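PDB 6Y0R: chitooligosaccharide oxidase from Gibberella zeae, which oxidises the C1 hydroxyl of chitooligosaccharides to lactones, using a bicovalently bound FAD and reducing molecular oxygen to hydrogen peroxide. Local coordinates for residues A[134-137]-A[138-142]; A[292-295]-A[296-300]; A[382-385]-A[386-389]; A[434-438]-A[439-443]. One frame throughout, in Å; residues are numbered along the deposited sequence.

Contact 1 of 4, residues A[134-137]-A[138-142]; sequences LGHV and ATELW
Glu140 lies across His136, one turn on in helix 134-145, and Thr139 turns back onto Gly135. The tight part is the Gly135 carbonyl, whose O is gripped by Thr139 N at 2.8 Å and by Thr139 OG1, also 2.8 Å away. The donors come from opposite faces of the carbonyl plane. OG1, beside its own backbone N (chi1 -63°), reaches the carbonyl four residues back, as helical threonines commonly do. Glu140 CG sits over one face of the His136 imidazole, a CH-pi contact 3.8 Å from the ring centroid and offset toward the rim. The glutamate chain bends at chi2 (-70°), bringing OE2 within 3.5 Å of His136 CE1, the carboxylate turned 67° from the ring. Their polar ends have other partners: ND1 bonds Asn327 OD1, and OE1 bonds Gln144 NE2. Val137 and Leu141 meet more loosely, side by side, with CG1 and CD1 3.9 Å apart. Toward solvent, Thr139 and Glu140 are partly exposed, while residues 134-138 and Leu141 are buried. This helix of the FAD-binding domain packs Ala138 and Thr139 against helix 312-320, His136, Glu140 and Leu141 against strand 118-120, and Leu134 against helix 159-165.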
loop_
_atom_site.group_PDB
_atom_site.type_symbol
_atom_site.label_atom_id
_atom_site.label_comp_id
_atom_site.label_asym_id
_atom_site.label_seq_id
_atom_site.Cartn_x
_atom_site.Cartn_y
_atom_site.Cartn_z
ATOM N N LEU A 134 7.017 0.697 8.778
ATOM C CA LEU A 134 7.638 1.777 7.979
ATOM C C LEU A 134 8.314 2.784 8.920
ATOM O O LEU A 134 9.352 3.313 8.556
ATOM C CB LEU A 134 6.598 2.478 7.118
ATOM C CG LEU A 134 5.938 1.614 6.070
ATOM C CD1 LEU A 134 4.990 2.460 5.264
ATOM C CD2 LEU A 134 6.954 0.945 5.176
ATOM N N GLY A 135 7.712 3.108 10.052
ATOM C CA GLY A 135 8.340 4.095 10.972
ATOM C C GLY A 135 9.646 3.570 11.514
ATOM O O GLY A 135 10.644 4.334 11.639
ATOM N N HIS A 136 9.727 2.264 11.755
ATOM C CA HIS A 136 10.968 1.627 12.251
ATOM C C HIS A 136 11.998 1.597 11.124
ATOM O O HIS A 136 13.169 1.877 11.341
ATOM C CB HIS A 136 10.667 0.248 12.813
ATOM C CG HIS A 136 11.885 -0.453 13.291
ATOM N ND1 HIS A 136 12.652 0.044 14.367
ATOM C CD2 HIS A 136 12.479 -1.589 12.869
ATOM C CE1 HIS A 136 13.655 -0.804 14.581
ATOM N NE2 HIS A 136 13.576 -1.818 13.669
ATOM N N VAL A 137 11.588 1.275 9.905
ATOM C CA VAL A 137 12.452 1.371 8.715
ATOM C C VAL A 137 13.038 2.776 8.628
ATOM O O VAL A 137 14.285 2.918 8.471
ATOM C CB VAL A 137 11.691 1.035 7.429
ATOM C CG1 VAL A 137 12.501 1.354 6.180
ATOM C CG2 VAL A 137 11.301 -0.430 7.454
ATOM N N ALA A 138 12.165 3.795 8.657
ATOM C CA ALA A 138 12.617 5.182 8.434
ATOM C C ALA A 138 13.564 5.590 9.581
ATOM O O ALA A 138 14.644 6.164 9.301
ATOM C CB ALA A 138 11.469 6.136 8.347
ATOM N N THR A 139 13.206 5.235 10.815
ATOM C CA THR A 139 14.020 5.618 12.001
ATOM C C THR A 139 15.411 4.986 11.878
ATOM O O THR A 139 16.455 5.670 12.078
ATOM C CB THR A 139 13.312 5.214 13.296
ATOM O OG1 THR A 139 12.094 5.960 13.342
ATOM C CG2 THR A 139 14.131 5.528 14.529
ATOM N N GLU A 140 15.468 3.692 11.576
ATOM C CA GLU A 140 16.750 2.944 11.508
ATOM C C GLU A 140 17.595 3.421 10.343
ATOM O O GLU A 140 18.791 3.601 10.517
ATOM C CB GLU A 140 16.532 1.432 11.409
ATOM C CG GLU A 140 16.081 0.827 12.722
ATOM C CD GLU A 140 17.148 0.798 13.812
ATOM O OE1 GLU A 140 18.322 0.939 13.476
ATOM O OE2 GLU A 140 16.782 0.616 14.999
ATOM N N LEU A 141 17.033 3.637 9.158
ATOM C CA LEU A 141 17.866 4.070 8.027
ATOM C C LEU A 141 18.387 5.482 8.295
ATOM O O LEU A 141 19.506 5.791 7.889
ATOM C CB LEU A 141 17.072 3.989 6.723
ATOM C CG LEU A 141 16.693 2.580 6.294
ATOM C CD1 LEU A 141 15.934 2.663 4.968
ATOM C CD2 LEU A 141 17.911 1.655 6.150
ATOM N N TRP A 142 17.552 6.328 8.870
ATOM C CA TRP A 142 17.941 7.719 9.206
ATOM C C TRP A 142 19.091 7.672 10.221
ATOM O O TRP A 142 20.124 8.325 9.982
ATOM C CB TRP A 142 16.740 8.469 9.758
ATOM C CG TRP A 142 17.062 9.845 10.252
ATOM C CD1 TRP A 142 17.095 10.213 11.559
ATOM C CD2 TRP A 142 17.275 11.036 9.480
ATOM N NE1 TRP A 142 17.344 11.550 11.657
ATOM C CE2 TRP A 142 17.438 12.086 10.401
ATOM C CE3 TRP A 142 17.352 11.329 8.120
ATOM C CZ2 TRP A 142 17.736 13.379 9.986
ATOM C CZ3 TRP A 142 17.619 12.614 7.709
ATOM C CH2 TRP A 142 17.781 13.642 8.635
#

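Contact 2 of 4, residues A[292-295]-A[296-300]; sequences ALQP and LVQKF
Val297 stands one turn beyond Leu293 and Gln294, and each carbon of its side chain meets something of that turn. Its CB rests 3.6 Å from Gln294 O. From there CG1, anti to the backbone N (chi1 168°), reaches Gln294 NE2 at 3.8 Å, an apolar branch against an amide nitrogen. CG2 takes the other direction, beside the backbone N, and comes to 3.5 Å from Leu293 O. The glutamine meets it by bending at chi2 (47°), which swings the amide back over the helix surface, where NE2 is also 3.8 Å from Gln298 CG; the two glutamine amide planes stand 67° apart. Beneath these side chains, Val297 N bonds Leu293 O at 3.0 Å, nearly along the C=O axis, and Leu296 N makes a weak bond to the same oxygen. Pro295, having no N-H, gives nothing to the turn before it, the classic proline kink; its own O still accepts Lys299 N at 3.0 Å. Gln294, Pro295, Gln298 and Lys299 form the exposed side. On the inner side Leu293 CD2 and Leu296 CD2 approach only to 4.4 Å. This last part of helix 286-300 lays Leu293, Pro295 and Leu296 on Phe257 of helix 247-260, sets Leu293 and Val297 against Val305 of strand 305-310, and turns the Phe300 ring edge-to-face with Trp242.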
loop_
_atom_site.group_PDB
_atom_site.type_symbol
_atom_site.label_atom_id
_atom_site.label_comp_id
_atom_site.label_asym_id
_atom_site.label_seq_id
_atom_site.Cartn_x
_atom_site.Cartn_y
_atom_site.Cartn_z
ATOM N N ALA A 292 7.884 27.039 -7.350
ATOM C CA ALA A 292 7.417 25.881 -8.156
ATOM C C ALA A 292 5.891 25.814 -8.193
ATOM O O ALA A 292 5.339 25.357 -9.235
ATOM C CB ALA A 292 7.974 24.600 -7.599
ATOM N N LEU A 293 5.215 26.186 -7.109
ATOM C CA LEU A 293 3.725 26.105 -7.056
ATOM C C LEU A 293 3.030 27.343 -7.610
ATOM O O LEU A 293 1.821 27.306 -7.794
ATOM C CB LEU A 293 3.293 25.882 -5.607
ATOM C CG LEU A 293 3.447 24.475 -5.090
ATOM C CD1 LEU A 293 2.908 24.418 -3.656
ATOM C CD2 LEU A 293 2.750 23.469 -5.970
ATOM N N GLN A 294 3.747 28.445 -7.820
ATOM C CA GLN A 294 3.094 29.720 -8.184
ATOM C C GLN A 294 2.185 29.534 -9.402
ATOM O O GLN A 294 1.095 30.070 -9.390
ATOM C CB GLN A 294 4.148 30.826 -8.338
ATOM C CG GLN A 294 3.582 32.225 -8.184
ATOM C CD GLN A 294 2.659 32.473 -7.004
ATOM O OE1 GLN A 294 2.878 32.019 -5.886
ATOM N NE2 GLN A 294 1.591 33.209 -7.251
ATOM N N PRO A 295 2.518 28.784 -10.476
ATOM C CA PRO A 295 1.549 28.595 -11.563
ATOM C C PRO A 295 0.220 27.950 -11.151
ATOM O O PRO A 295 -0.833 28.281 -11.700
ATOM C CB PRO A 295 2.286 27.686 -12.561
ATOM C CG PRO A 295 3.737 27.925 -12.245
ATOM C CD PRO A 295 3.807 28.132 -10.745
ATOM N N LEU A 296 0.272 26.988 -10.233
ATOM C CA LEU A 296 -0.967 26.350 -9.743
ATOM C C LEU A 296 -1.754 27.331 -8.890
ATOM O O LEU A 296 -2.964 27.447 -9.066
ATOM C CB LEU A 296 -0.601 25.127 -8.905
ATOM C CG LEU A 296 -1.816 24.348 -8.437
ATOM C CD1 LEU A 296 -2.510 23.751 -9.628
ATOM C CD2 LEU A 296 -1.375 23.299 -7.421
ATOM N N VAL A 297 -1.084 28.057 -8.013
ATOM C CA VAL A 297 -1.743 29.128 -7.217
ATOM C C VAL A 297 -2.453 30.090 -8.176
ATOM O O VAL A 297 -3.638 30.437 -7.944
ATOM C CB VAL A 297 -0.698 29.817 -6.335
ATOM C CG1 VAL A 297 -1.226 31.088 -5.723
ATOM C CG2 VAL A 297 -0.133 28.839 -5.319
ATOM N N GLN A 298 -1.785 30.500 -9.255
ATOM C CA GLN A 298 -2.369 31.445 -10.240
ATOM C C GLN A 298 -3.547 30.794 -10.972
ATOM O O GLN A 298 -4.507 31.490 -11.310
ATOM C CB GLN A 298 -1.288 31.972 -11.190
ATOM C CG GLN A 298 -0.405 33.022 -10.535
ATOM C CD GLN A 298 -0.115 34.198 -11.450
ATOM O OE1 GLN A 298 -0.867 34.495 -12.367
ATOM N NE2 GLN A 298 1.013 34.854 -11.226
ATOM N N LYS A 299 -3.533 29.484 -11.219
ATOM C CA LYS A 299 -4.693 28.823 -11.838
ATOM C C LYS A 299 -5.921 28.967 -10.920
ATOM O O LYS A 299 -7.038 29.140 -11.412
ATOM C CB LYS A 299 -4.393 27.342 -12.125
ATOM C CG LYS A 299 -3.447 27.090 -13.293
ATOM C CD LYS A 299 -4.085 27.532 -14.582
ATOM C CE LYS A 299 -3.193 27.377 -15.787
ATOM N NZ LYS A 299 -4.003 27.478 -17.026
ATOM N N PHE A 300 -5.750 28.754 -9.622
ATOM C CA PHE A 300 -6.879 28.679 -8.670
ATOM C C PHE A 300 -7.443 30.073 -8.332
ATOM O O PHE A 300 -8.675 30.248 -8.417
ATOM C CB PHE A 300 -6.422 27.968 -7.399
ATOM C CG PHE A 300 -6.065 26.506 -7.525
ATOM C CD1 PHE A 300 -6.470 25.719 -8.606
ATOM C CD2 PHE A 300 -5.374 25.917 -6.486
ATOM C CE1 PHE A 300 -6.141 24.367 -8.626
ATOM C CE2 PHE A 300 -5.035 24.575 -6.525
ATOM C CZ PHE A 300 -5.461 23.806 -7.578
#

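Contact 3 of 4, residues A[382-385]-A[386-389]; sequences TYSA and VSKP
An ST turn opens the bend at Ser384, in the long loop between strands 371-378 and 403-411: Ser384 OG accepts a weak bond from Val386 N at 3.0 Å, two residues on. The hydroxyl gets there because OG lies anti to the backbone N (chi1 172°), beside the carbonyl carbon; it also touches Val386 CB at 3.6 Å. The same OG is hydrogen-bonded to Thr379 O, so this serine ties the bend to Thr379, just past the end of strand 371-378. Behind it the backbone closes twice, both times weakly. Ser387 N approaches Ser384 O at 3.4 Å, and Lys388 N reaches Ala385 O, also at 3.4 Å but with a straighter N-H. Pro389 CD lies 3.3 Å from Ala385 O. Ser387 turns OG between its backbone N and carbonyl carbon (chi1 49°), which brings the oxygen to 3.4 Å from Ser384 CB. A water bridges Ser384 O and the Ser387 hydroxyl. Its oxygen is 2.8 Å from Ser387 OG. Val386 faces Ala172 of helix 172-175 and Leu177, and its O accepts from Arg399 NH2. Two overlapping turns that begin at a serine whose hydroxyl accepts from the N-H two residues on are a familiar way to make a short helix-like bend, here within the long loop that connects two neighbouring strands of the antiparallel sheet.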
loop_
_atom_site.group_PDB
_atom_site.type_symbol
_atom_site.label_atom_id
_atom_site.label_comp_id
_atom_site.label_asym_id
_atom_site.label_seq_id
_atom_site.Cartn_x
_atom_site.Cartn_y
_atom_site.Cartn_z
ATOM N N THR A 382 5.304 13.602 -16.900
ATOM C CA THR A 382 6.553 13.469 -17.673
ATOM C C THR A 382 7.717 13.008 -16.793
ATOM O O THR A 382 8.450 12.077 -17.223
ATOM C CB THR A 382 6.875 14.818 -18.307
ATOM O OG1 THR A 382 5.753 15.232 -19.079
ATOM C CG2 THR A 382 8.114 14.713 -19.180
ATOM N N TYR A 383 7.923 13.638 -15.634
ATOM C CA TYR A 383 9.125 13.425 -14.795
ATOM C C TYR A 383 8.915 12.411 -13.670
ATOM O O TYR A 383 9.868 12.150 -12.948
ATOM C CB TYR A 383 9.648 14.761 -14.267
ATOM C CG TYR A 383 10.051 15.674 -15.388
ATOM C CD1 TYR A 383 11.147 15.387 -16.177
ATOM C CD2 TYR A 383 9.307 16.776 -15.694
ATOM C CE1 TYR A 383 11.486 16.209 -17.236
ATOM C CE2 TYR A 383 9.648 17.638 -16.724
ATOM C CZ TYR A 383 10.729 17.320 -17.525
ATOM O OH TYR A 383 11.069 18.153 -18.590
ATOM N N SER A 384 7.745 11.776 -13.557
ATOM C CA SER A 384 7.484 10.848 -12.432
ATOM C C SER A 384 8.269 9.536 -12.542
ATOM O O SER A 384 8.227 8.834 -13.568
ATOM C CB SER A 384 6.019 10.540 -12.345
ATOM O OG SER A 384 5.853 9.516 -11.390
ATOM N N ALA A 385 8.918 9.140 -11.464
ATOM C CA ALA A 385 9.598 7.833 -11.328
ATOM C C ALA A 385 8.587 6.698 -11.275
ATOM O O ALA A 385 8.956 5.553 -11.670
ATOM C CB ALA A 385 10.447 7.862 -10.102
ATOM N N VAL A 386 7.367 6.965 -10.789
ATOM C CA VAL A 386 6.340 5.875 -10.717
ATOM C C VAL A 386 5.976 5.464 -12.139
ATOM O O VAL A 386 5.756 4.258 -12.384
ATOM C CB VAL A 386 5.124 6.305 -9.877
ATOM C CG1 VAL A 386 4.021 5.242 -9.951
ATOM C CG2 VAL A 386 5.550 6.539 -8.444
ATOM N N SER A 387 5.844 6.421 -13.046
ATOM C CA SER A 387 5.338 6.136 -14.413
ATOM C C SER A 387 6.515 6.026 -15.381
ATOM O O SER A 387 6.249 5.989 -16.617
ATOM C CB SER A 387 4.275 7.115 -14.839
ATOM O OG SER A 387 4.669 8.449 -14.601
ATOM N N LYS A 388 7.720 5.798 -14.879
ATOM C CA LYS A 388 8.898 5.610 -15.776
ATOM C C LYS A 388 8.971 4.169 -16.282
ATOM O O LYS A 388 9.039 3.931 -17.503
ATOM C CB LYS A 388 10.191 6.058 -15.106
ATOM C CG LYS A 388 11.399 5.883 -15.997
ATOM C CD LYS A 388 12.627 6.509 -15.388
ATOM C CE LYS A 388 13.917 6.027 -16.040
ATOM N NZ LYS A 388 14.260 4.633 -15.690
ATOM N N PRO A 389 8.916 3.128 -15.427
ATOM C CA PRO A 389 8.877 1.751 -15.919
ATOM C C PRO A 389 7.677 1.533 -16.840
ATOM O O PRO A 389 6.661 2.135 -16.640
ATOM C CB PRO A 389 8.806 0.876 -14.657
ATOM C CG PRO A 389 9.319 1.779 -13.561
ATOM C CD PRO A 389 8.838 3.152 -13.955
HETATM O O HOH W 1 6.917 9.268 -16.136
#

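Contact 4 of 4, residues A[434-438]-A[439-443]; sequences SSLKA and GTWGM
Thr440 and Lys437 carry the polar part of this contact, a type II beta turn from Lys437 to Thr440. Its closing backbone bond is long and weak, Thr440 N to Lys437 O at 3.3 Å. The hydroxyl joins it: Thr440 OG1 donates to the same oxygen, Lys437 O, at 2.5 Å, a short bond with the donor tilted 17° from the carbonyl plane. OG1 occupies the crowded position between its backbone N and carbonyl carbon (chi1 67°), from which it faces back across the turn. Gly439 takes the third place of the turn with a positive phi of 87°, as the third residue of a type II turn commonly has, often a glycine. The apolar contacts flank this closure. Thr440 CG2, the branch beside the backbone N, meets Lys437 CB at 3.6 Å, so the methyl as well as the hydroxyl of Thr440 touches Lys437. Leu436 crosses the indole of Trp441 at a slant: its CB is 3.6 Å from Trp441 CD1, and its CD1 lies 3.8 Å from Trp441 CB. The third kind of contact is at the ring edge. Lys437 O lies in the plane of the indole, 3.4 Å from Trp441 CD1, so the carbonyl that receives the threonine also abuts the tryptophan. Lys437, Ala438 and Gly439 are exposed, whereas Thr440 and Trp441 are partly covered. After helix 420-433 ends, the loop sets Leu436 on Leu349 and packs Trp441 among Ser433 of that helix, Leu344 of strand 338-346, and Arg456 and Met460 of helix 454-462.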
loop_
_atom_site.group_PDB
_atom_site.type_symbol
_atom_site.label_atom_id
_atom_site.label_comp_id
_atom_site.label_asym_id
_atom_site.label_seq_id
_atom_site.Cartn_x
_atom_site.Cartn_y
_atom_site.Cartn_z
ATOM N N SER A 434 -17.041 4.916 -14.725
ATOM C CA SER A 434 -18.068 4.430 -15.686
ATOM C C SER A 434 -17.923 5.172 -17.024
ATOM O O SER A 434 -18.468 4.702 -18.040
ATOM C CB SER A 434 -19.451 4.497 -15.103
ATOM O OG SER A 434 -19.832 5.838 -14.882
ATOM N N SER A 435 -17.168 6.268 -17.072
ATOM C CA SER A 435 -16.934 7.039 -18.307
ATOM C C SER A 435 -15.599 6.675 -18.949
ATOM O O SER A 435 -15.321 7.245 -20.007
ATOM C CB SER A 435 -17.011 8.507 -18.026
ATOM O OG SER A 435 -15.809 8.940 -17.429
ATOM N N LEU A 436 -14.781 5.794 -18.356
ATOM C CA LEU A 436 -13.420 5.474 -18.877
ATOM C C LEU A 436 -13.436 4.296 -19.860
ATOM O O LEU A 436 -14.258 3.395 -19.672
ATOM C CB LEU A 436 -12.528 5.128 -17.693
ATOM C CG LEU A 436 -12.253 6.277 -16.735
ATOM C CD1 LEU A 436 -11.340 5.816 -15.603
ATOM C CD2 LEU A 436 -11.667 7.478 -17.469
ATOM N N LYS A 437 -12.516 4.272 -20.824
ATOM C CA LYS A 437 -12.394 3.143 -21.792
ATOM C C LYS A 437 -12.005 1.888 -21.009
ATOM O O LYS A 437 -11.159 2.006 -20.123
ATOM C CB LYS A 437 -11.328 3.426 -22.852
ATOM C CG LYS A 437 -11.716 4.426 -23.936
ATOM C CD LYS A 437 -10.554 4.799 -24.862
ATOM C CE LYS A 437 -9.533 5.719 -24.218
ATOM N NZ LYS A 437 -8.167 5.484 -24.744
ATOM N N ALA A 438 -12.587 0.740 -21.344
ATOM C CA ALA A 438 -12.281 -0.566 -20.721
ATOM C C ALA A 438 -10.789 -0.838 -20.916
ATOM O O ALA A 438 -10.242 -0.477 -21.981
ATOM C CB ALA A 438 -13.143 -1.645 -21.322
ATOM N N GLY A 439 -10.125 -1.341 -19.878
ATOM C CA GLY A 439 -8.711 -1.745 -19.949
ATOM C C GLY A 439 -7.750 -0.604 -19.685
ATOM O O GLY A 439 -6.554 -0.862 -19.688
ATOM N N THR A 440 -8.233 0.613 -19.430
ATOM C CA THR A 440 -7.378 1.810 -19.271
ATOM C C THR A 440 -7.261 2.166 -17.786
ATOM O O THR A 440 -6.468 3.066 -17.450
ATOM C CB THR A 440 -7.924 3.004 -20.058
ATOM O OG1 THR A 440 -9.162 3.453 -19.504
ATOM C CG2 THR A 440 -8.086 2.637 -21.518
ATOM N N TRP A 441 -7.949 1.424 -16.930
ATOM C CA TRP A 441 -8.016 1.779 -15.496
ATOM C C TRP A 441 -8.067 0.520 -14.658
ATOM O O TRP A 441 -8.435 -0.551 -15.207
ATOM C CB TRP A 441 -9.222 2.664 -15.214
ATOM C CG TRP A 441 -10.547 2.007 -15.480
ATOM C CD1 TRP A 441 -11.184 1.947 -16.690
ATOM C CD2 TRP A 441 -11.428 1.384 -14.527
ATOM N NE1 TRP A 441 -12.403 1.344 -16.548
ATOM C CE2 TRP A 441 -12.579 0.962 -15.246
ATOM C CE3 TRP A 441 -11.395 1.162 -13.148
ATOM C CZ2 TRP A 441 -13.677 0.354 -14.623
ATOM C CZ3 TRP A 441 -12.449 0.515 -12.550
ATOM C CH2 TRP A 441 -13.595 0.147 -13.268
ATOM N N GLY A 442 -7.771 0.663 -13.377
ATOM C CA GLY A 442 -7.868 -0.443 -12.418
ATOM C C GLY A 442 -7.935 0.058 -10.995
ATOM O O GLY A 442 -8.421 1.171 -10.748
ATOM N N MET A 443 -7.439 -0.771 -10.095
ATOM C CA MET A 443 -7.407 -0.526 -8.647
ATOM C C MET A 443 -6.020 -0.901 -8.127
ATOM O O MET A 443 -5.234 -1.561 -8.825
ATOM C CB MET A 443 -8.489 -1.344 -7.957
ATOM C CG MET A 443 -9.832 -0.916 -8.325
ATOM S SD MET A 443 -10.999 -1.977 -7.348
ATOM C CE MET A 443 -12.486 -0.995 -7.571
#

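In the fold
The four contacts follow one another along the chain without touching. In contact 1, part of the FAD-binding domain, the side chain of Leu134 is about 6 Å from the FAD, which is probably cross-linked to His94 and Cys154. In contact 3 the side chain of Val386 is about 10 Å from the FAD. The centres of contact 1 and contact 3 are 25 Å apart. Contact 2 is peripheral, its centre 30 Å from that of the chain, yet on the same side as contact 3, with nearest atoms about 11 Å apart. Contact 4 lies about 12 Å from contact 3 between nearest atoms and opposite contact 1 across the chain's centre, their centres 36 Å apart.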